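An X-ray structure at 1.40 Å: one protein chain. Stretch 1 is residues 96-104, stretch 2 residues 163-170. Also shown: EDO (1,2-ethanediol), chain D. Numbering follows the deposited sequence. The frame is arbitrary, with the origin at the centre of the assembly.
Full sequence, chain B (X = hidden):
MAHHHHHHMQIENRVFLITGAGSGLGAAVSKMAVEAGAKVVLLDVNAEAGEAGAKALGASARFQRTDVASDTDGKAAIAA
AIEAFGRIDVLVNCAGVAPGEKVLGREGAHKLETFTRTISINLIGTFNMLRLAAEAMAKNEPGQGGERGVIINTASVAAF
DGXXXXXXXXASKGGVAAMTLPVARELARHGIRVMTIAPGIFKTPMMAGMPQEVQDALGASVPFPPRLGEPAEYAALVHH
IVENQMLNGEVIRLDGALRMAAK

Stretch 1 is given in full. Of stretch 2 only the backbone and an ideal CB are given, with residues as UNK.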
ATOM      1  N   GLY B  96       5.495  22.736  -5.792  1.00  9.48           N
ATOM      2  CA  GLY B  96       4.135  22.225  -5.692  1.00  8.78           C
ATOM      3  C   GLY B  96       3.196  23.247  -5.137  1.00 10.56           C
ATOM      4  O   GLY B  96       3.631  24.248  -4.541  1.00 12.49           O
ATOM      5  N   VAL B  97       1.919  23.022  -5.413  1.00  8.61           N
ATOM      6  CA  VAL B  97       0.830  23.789  -4.860  1.00  9.04           C
ATOM      7  C   VAL B  97      -0.144  22.818  -4.209  1.00  9.30           C
ATOM      8  O   VAL B  97      -0.334  21.716  -4.685  1.00 11.03           O
ATOM      9  CB  VAL B  97       0.100  24.660  -5.937  1.00 10.37           C
ATOM     10  CG1 VAL B  97       1.075  25.700  -6.472  1.00 13.13           C
ATOM     11  CG2 VAL B  97      -0.452  23.830  -7.104  1.00 11.40           C
ATOM     12  N   ALA B  98      -0.778  23.257  -3.139  1.00 11.17           N
ATOM     13  CA  ALA B  98      -1.634  22.375  -2.325  1.00 12.59           C
ATOM     14  C   ALA B  98      -2.998  23.004  -2.013  1.00 11.58           C
ATOM     15  O   ALA B  98      -3.386  23.176  -0.857  1.00 14.62           O
ATOM     16  CB  ALA B  98      -0.907  22.004  -1.040  1.00 11.98           C
ATOM     17  N   PRO B  99      -3.751  23.359  -3.057  1.00 13.47           N
ATOM     18  CA  PRO B  99      -5.048  23.946  -2.776  1.00 14.96           C
ATOM     19  C   PRO B  99      -6.028  22.903  -2.241  1.00 10.97           C
ATOM     20  O   PRO B  99      -5.784  21.681  -2.338  1.00 14.09           O
ATOM     21  CB  PRO B  99      -5.481  24.474  -4.137  1.00 18.37           C
ATOM     22  CG  PRO B  99      -4.877  23.503  -5.107  1.00 23.01           C
ATOM     23  CD  PRO B  99      -3.563  23.071  -4.494  1.00 18.22           C
ATOM     24  N   GLY B 100      -7.064  23.413  -1.581  1.00 10.03           N
ATOM     25  CA  GLY B 100      -8.228  22.626  -1.205  1.00  9.54           C
ATOM     26  C   GLY B 100      -9.432  23.118  -1.970  1.00  8.92           C
ATOM     27  O   GLY B 100      -9.662  24.323  -2.079  1.00 11.61           O
ATOM     28  N   GLU B 101     -10.174  22.194  -2.550  1.00  8.01           N
ATOM     29  CA  GLU B 101     -11.391  22.561  -3.256  1.00  7.27           C
ATOM     30  C   GLU B 101     -12.261  21.318  -3.311  1.00  6.49           C
ATOM     31  O   GLU B 101     -11.812  20.236  -3.705  1.00  6.71           O
ATOM     32  CB  GLU B 101     -11.065  23.039  -4.685  1.00  7.66           C
ATOM     33  CG  GLU B 101     -12.307  23.566  -5.420  1.00  7.87           C
ATOM     34  CD  GLU B 101     -11.989  24.136  -6.807  1.00  9.43           C
ATOM     35  OE1 GLU B 101     -10.779  24.237  -7.142  1.00 12.38           O
ATOM     36  OE2 GLU B 101     -12.950  24.479  -7.549  1.00 10.98           O
ATOM     37  N   LYS B 102     -13.493  21.435  -2.837  1.00  6.68           N
ATOM     38  CA  LYS B 102     -14.406  20.326  -2.859  1.00  6.92           C
ATOM     39  C   LYS B 102     -14.831  19.943  -4.273  1.00  6.14           C
ATOM     40  O   LYS B 102     -14.957  20.800  -5.158  1.00  7.49           O
ATOM     41  CB  LYS B 102     -15.653  20.659  -2.050  1.00  8.21           C
ATOM     42  CG  LYS B 102     -15.381  20.677  -0.567  1.00 10.85           C
ATOM     43  CD  LYS B 102     -16.666  20.930   0.199  1.00 14.18           C
ATOM     44  CE  LYS B 102     -16.395  21.031   1.683  1.00 15.46           C
ATOM     45  NZ  LYS B 102     -17.706  21.088   2.383  1.00 17.00           N
ATOM     46  N   VAL B 103     -15.100  18.651  -4.463  1.00  6.17           N
ATOM     47  CA  VAL B 103     -15.717  18.161  -5.688  1.00  6.36           C
ATOM     48  C   VAL B 103     -17.060  18.886  -5.908  1.00  7.26           C
ATOM     49  O   VAL B 103     -17.349  19.330  -7.022  1.00  6.79           O
ATOM     50  CB  VAL B 103     -15.929  16.649  -5.633  1.00  7.09           C
ATOM     51  CG1 VAL B 103     -16.660  16.150  -6.879  1.00  7.43           C
ATOM     52  CG2 VAL B 103     -14.593  15.931  -5.492  1.00  7.89           C
ATOM     53  N   LEU B 104     -17.867  18.992  -4.848  1.00  7.44           N
ATOM     54  CA  LEU B 104     -19.167  19.685  -4.889  1.00  7.40           C
ATOM     55  C   LEU B 104     -19.141  20.814  -3.861  1.00  8.39           C
ATOM     56  O   LEU B 104     -19.203  20.577  -2.661  1.00 10.31           O
ATOM     57  CB  LEU B 104     -20.318  18.724  -4.633  1.00  8.29           C
ATOM     58  CG  LEU B 104     -20.471  17.566  -5.602  1.00  9.07           C
ATOM     59  CD1 LEU B 104     -21.668  16.727  -5.176  1.00  9.79           C
ATOM     60  CD2 LEU B 104     -20.645  18.030  -7.034  1.00  9.02           C
ATOM     61  N   UNK B 163      -7.609  14.117   2.262  1.00  5.52           N
ATOM     62  CA  UNK B 163      -8.718  14.666   2.983  1.00  6.12           C
ATOM     63  C   UNK B 163      -9.799  15.188   2.043  1.00  5.61           C
ATOM     64  O   UNK B 163      -9.577  15.413   0.869  1.00  6.12           O
ATOM     65  CB  UNK B 163      -8.233  15.781   3.912  1.00  6.12           C
ATOM     66  N   UNK B 164     -10.969  15.470   2.613  1.00  6.04           N
ATOM     67  CA  UNK B 164     -11.977  16.222   1.895  1.00  5.94           C
ATOM     68  C   UNK B 164     -11.357  17.515   1.342  1.00  6.52           C
ATOM     69  O   UNK B 164     -10.705  18.247   2.073  1.00  7.46           O
ATOM     70  CB  UNK B 164     -13.168  16.530   2.805  1.00  5.94           C
ATOM     71  N   UNK B 165     -11.575  17.782   0.062  1.00  6.00           N
ATOM     72  CA  UNK B 165     -10.979  18.935  -0.607  1.00  6.37           C
ATOM     73  C   UNK B 165      -9.690  18.680  -1.373  1.00  6.61           C
ATOM     74  O   UNK B 165      -9.225  19.564  -2.077  1.00  7.03           O
ATOM     75  CB  UNK B 165     -10.709  20.021   0.436  1.00  6.37           C
ATOM     76  N   UNK B 166      -9.122  17.472  -1.229  1.00  5.84           N
ATOM     77  CA  UNK B 166      -7.821  17.171  -1.799  1.00  5.54           C
ATOM     78  C   UNK B 166      -7.846  16.295  -3.068  1.00  5.63           C
ATOM     79  O   UNK B 166      -6.838  15.691  -3.409  1.00  6.29           O
ATOM     80  CB  UNK B 166      -6.971  16.479  -0.731  1.00  5.54           C
ATOM     81  N   UNK B 167      -8.958  16.242  -3.795  1.00  5.57           N
ATOM     82  CA  UNK B 167      -8.958  15.427  -5.013  1.00  6.01           C
ATOM     83  C   UNK B 167      -7.799  15.781  -5.925  1.00  5.69           C
ATOM     84  O   UNK B 167      -7.088  14.879  -6.389  1.00  5.90           O
ATOM     85  CB  UNK B 167     -10.278  15.596  -5.767  1.00  6.01           C
ATOM     86  N   UNK B 168      -7.618  17.069  -6.226  1.00  5.62           N
ATOM     87  CA  UNK B 168      -6.564  17.457  -7.146  1.00  5.51           C
ATOM     88  C   UNK B 168      -5.183  17.209  -6.563  1.00  5.11           C
ATOM     89  O   UNK B 168      -4.296  16.642  -7.236  1.00  5.36           O
ATOM     90  CB  UNK B 168      -6.713  18.932  -7.525  1.00  5.51           C
ATOM     91  N   UNK B 169      -4.977  17.628  -5.318  1.00  4.97           N
ATOM     92  CA  UNK B 169      -3.666  17.441  -4.706  1.00  5.03           C
ATOM     93  C   UNK B 169      -3.313  15.965  -4.588  1.00  5.00           C
ATOM     94  O   UNK B 169      -2.202  15.559  -4.964  1.00  5.71           O
ATOM     95  CB  UNK B 169      -3.625  18.100  -3.326  1.00  5.03           C
ATOM     96  N   UNK B 170      -4.244  15.170  -4.068  1.00  5.31           N
ATOM     97  CA  UNK B 170      -4.029  13.705  -3.973  1.00  5.39           C
ATOM     98  C   UNK B 170      -3.766  13.060  -5.335  1.00  5.12           C
ATOM     99  O   UNK B 170      -2.878  12.218  -5.465  1.00  5.93           O
ATOM    100  CB  UNK B 170      -5.245  13.038  -3.328  1.00  5.39           C
TER
HETATM  101  C1  EDO D 301     -21.907  21.994  -0.843  1.00 22.63           C
HETATM  102  O1  EDO D 301     -20.497  21.910  -0.613  1.00 23.09           O
HETATM  103  C2  EDO D 301     -22.545  20.638  -0.574  1.00 21.89           C
HETATM  104  O2  EDO D 301     -22.089  19.666  -1.523  1.00 21.53           O

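Position 163 opens a type II turn that closes at 166, where the backbone N of 166 donates to the O of 163 at 3.0 Å. Nothing of stretch 1 lies within 5.5 Å of its CB, so stretch 1 leaves the choice wide. The residue is Q163, whose side-chain NE2 is hydrogen-bonded elsewhere in the structure.

At position 164, phi/psi of -52/131 suits the second place of the turn. CA-to-CB runs sideways, and the aliphatic chain of K102 passes nearby; an apolar or long flexible side chain could lie against it. The deposited I164 brings its CG2 to 4.2 Å from K102 CE.

Position 165 is the most constrained. Its phi/psi of 96/-8 would jam a CB against the carbonyl O of the residue before, and an ideal CB would stand just 3.7 Å from E101 N. Glycine is the answer, and G165 is found. Its bare backbone lets stretch 1 come close: E101 N donates a nearly straight hydrogen bond to G165 O (2.8 Å, 168°). In return, G165 CA makes a CA-H...O contact of 3.5 Å with E101 O.

At 166, CA-to-CB points away from stretch 1, just before a helix begins, so polar residues suit it well. Q166 turns its side chain back along its own stretch: Q163 N donates to Q166 OE1 (2.8 Å), tying the turn together. Q166 NE2 donates to water 2 (3.0 Å), which in turn donates to P99 O (3.0 Å).

Position 167 begins the helix with CB toward stretch 1, near V103 CG2. A small apolar side chain fits, and A167 CB meets V103 CG2 at 4.3 Å. Its backbone is linked through water 3, which accepts from A167 N (2.9 Å) and donates to E101 O (2.8 Å).

Position 168 also points toward stretch 1, but P99 CG, the nearest atom, is 5.5 Å from the ideal CB. Several small or medium apolar residues seem possible; A168 makes no close contact here.

At 169, CB points toward the segment V97 to P99, where the methyl of A98 offers an apolar surface. A large flat or aliphatic side chain would use it. Y169, with chi1 t, slides its ring beneath A98: A98 CB sits over one face, 3.9 Å from the ring centroid, in a CH-pi contact. The ring also meets V97 O obliquely, 3.2 Å from Y169 CD1.

Position 170 is out of reach of stretch 1, which sets no preference. S170 carries the helix on, its N donating to Q166 O (2.7 Å).

Stretch 2 (163-170) QIGQAAYS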
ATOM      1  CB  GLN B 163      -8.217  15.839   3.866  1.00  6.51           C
ATOM      2  CG  GLN B 163      -7.094  15.462   4.828  1.00  8.46           C
ATOM      3  CD  GLN B 163      -6.853  16.528   5.881  1.00  9.04           C
ATOM      4  OE1 GLN B 163      -6.387  17.622   5.572  1.00 11.98           O
ATOM      5  NE2 GLN B 163      -7.260  16.245   7.114  1.00 10.16           N
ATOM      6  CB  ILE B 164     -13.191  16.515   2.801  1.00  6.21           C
ATOM      7  CG1 ILE B 164     -13.892  15.189   3.167  1.00  6.89           C
ATOM      8  CG2 ILE B 164     -14.135  17.502   2.133  1.00  6.82           C
ATOM      9  CD1 ILE B 164     -14.960  15.324   4.251  1.00  7.15           C
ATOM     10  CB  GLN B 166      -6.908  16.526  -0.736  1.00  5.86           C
ATOM     11  CG  GLN B 166      -6.567  17.466   0.401  1.00  7.13           C
ATOM     12  CD  GLN B 166      -5.414  16.951   1.217  1.00  7.43           C
ATOM     13  OE1 GLN B 166      -5.452  15.854   1.773  1.00  7.60           O
ATOM     14  NE2 GLN B 166      -4.375  17.750   1.306  1.00 13.00           N
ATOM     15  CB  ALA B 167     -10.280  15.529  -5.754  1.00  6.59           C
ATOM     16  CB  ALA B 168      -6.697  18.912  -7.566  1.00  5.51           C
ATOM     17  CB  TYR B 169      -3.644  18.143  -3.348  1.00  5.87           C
ATOM     18  CG  TYR B 169      -2.290  18.217  -2.733  1.00  7.41           C
ATOM     19  CD1 TYR B 169      -1.277  18.920  -3.368  1.00  9.38           C
ATOM     20  CD2 TYR B 169      -2.023  17.617  -1.524  1.00  9.28           C
ATOM     21  CE1 TYR B 169      -0.033  19.031  -2.814  1.00  9.89           C
ATOM     22  CE2 TYR B 169      -0.772  17.722  -0.952  1.00 11.21           C
ATOM     23  CZ  TYR B 169       0.214  18.427  -1.601  1.00  9.44           C
ATOM     24  OH  TYR B 169       1.458  18.506  -1.000  1.00 14.79           O
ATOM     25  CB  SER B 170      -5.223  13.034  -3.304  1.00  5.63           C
ATOM     26  OG  SER B 170      -5.368  13.445  -1.969  1.00  6.41           O
TER
HETATM   27  O   HOH W   1      -6.616  19.634  -4.023  1.00 11.22           O
HETATM   28  O   HOH W   2      -4.668  20.463   0.128  1.00 20.60           O
HETATM   29  O   HOH W   3     -11.566  17.448  -3.588  1.00  7.04           O
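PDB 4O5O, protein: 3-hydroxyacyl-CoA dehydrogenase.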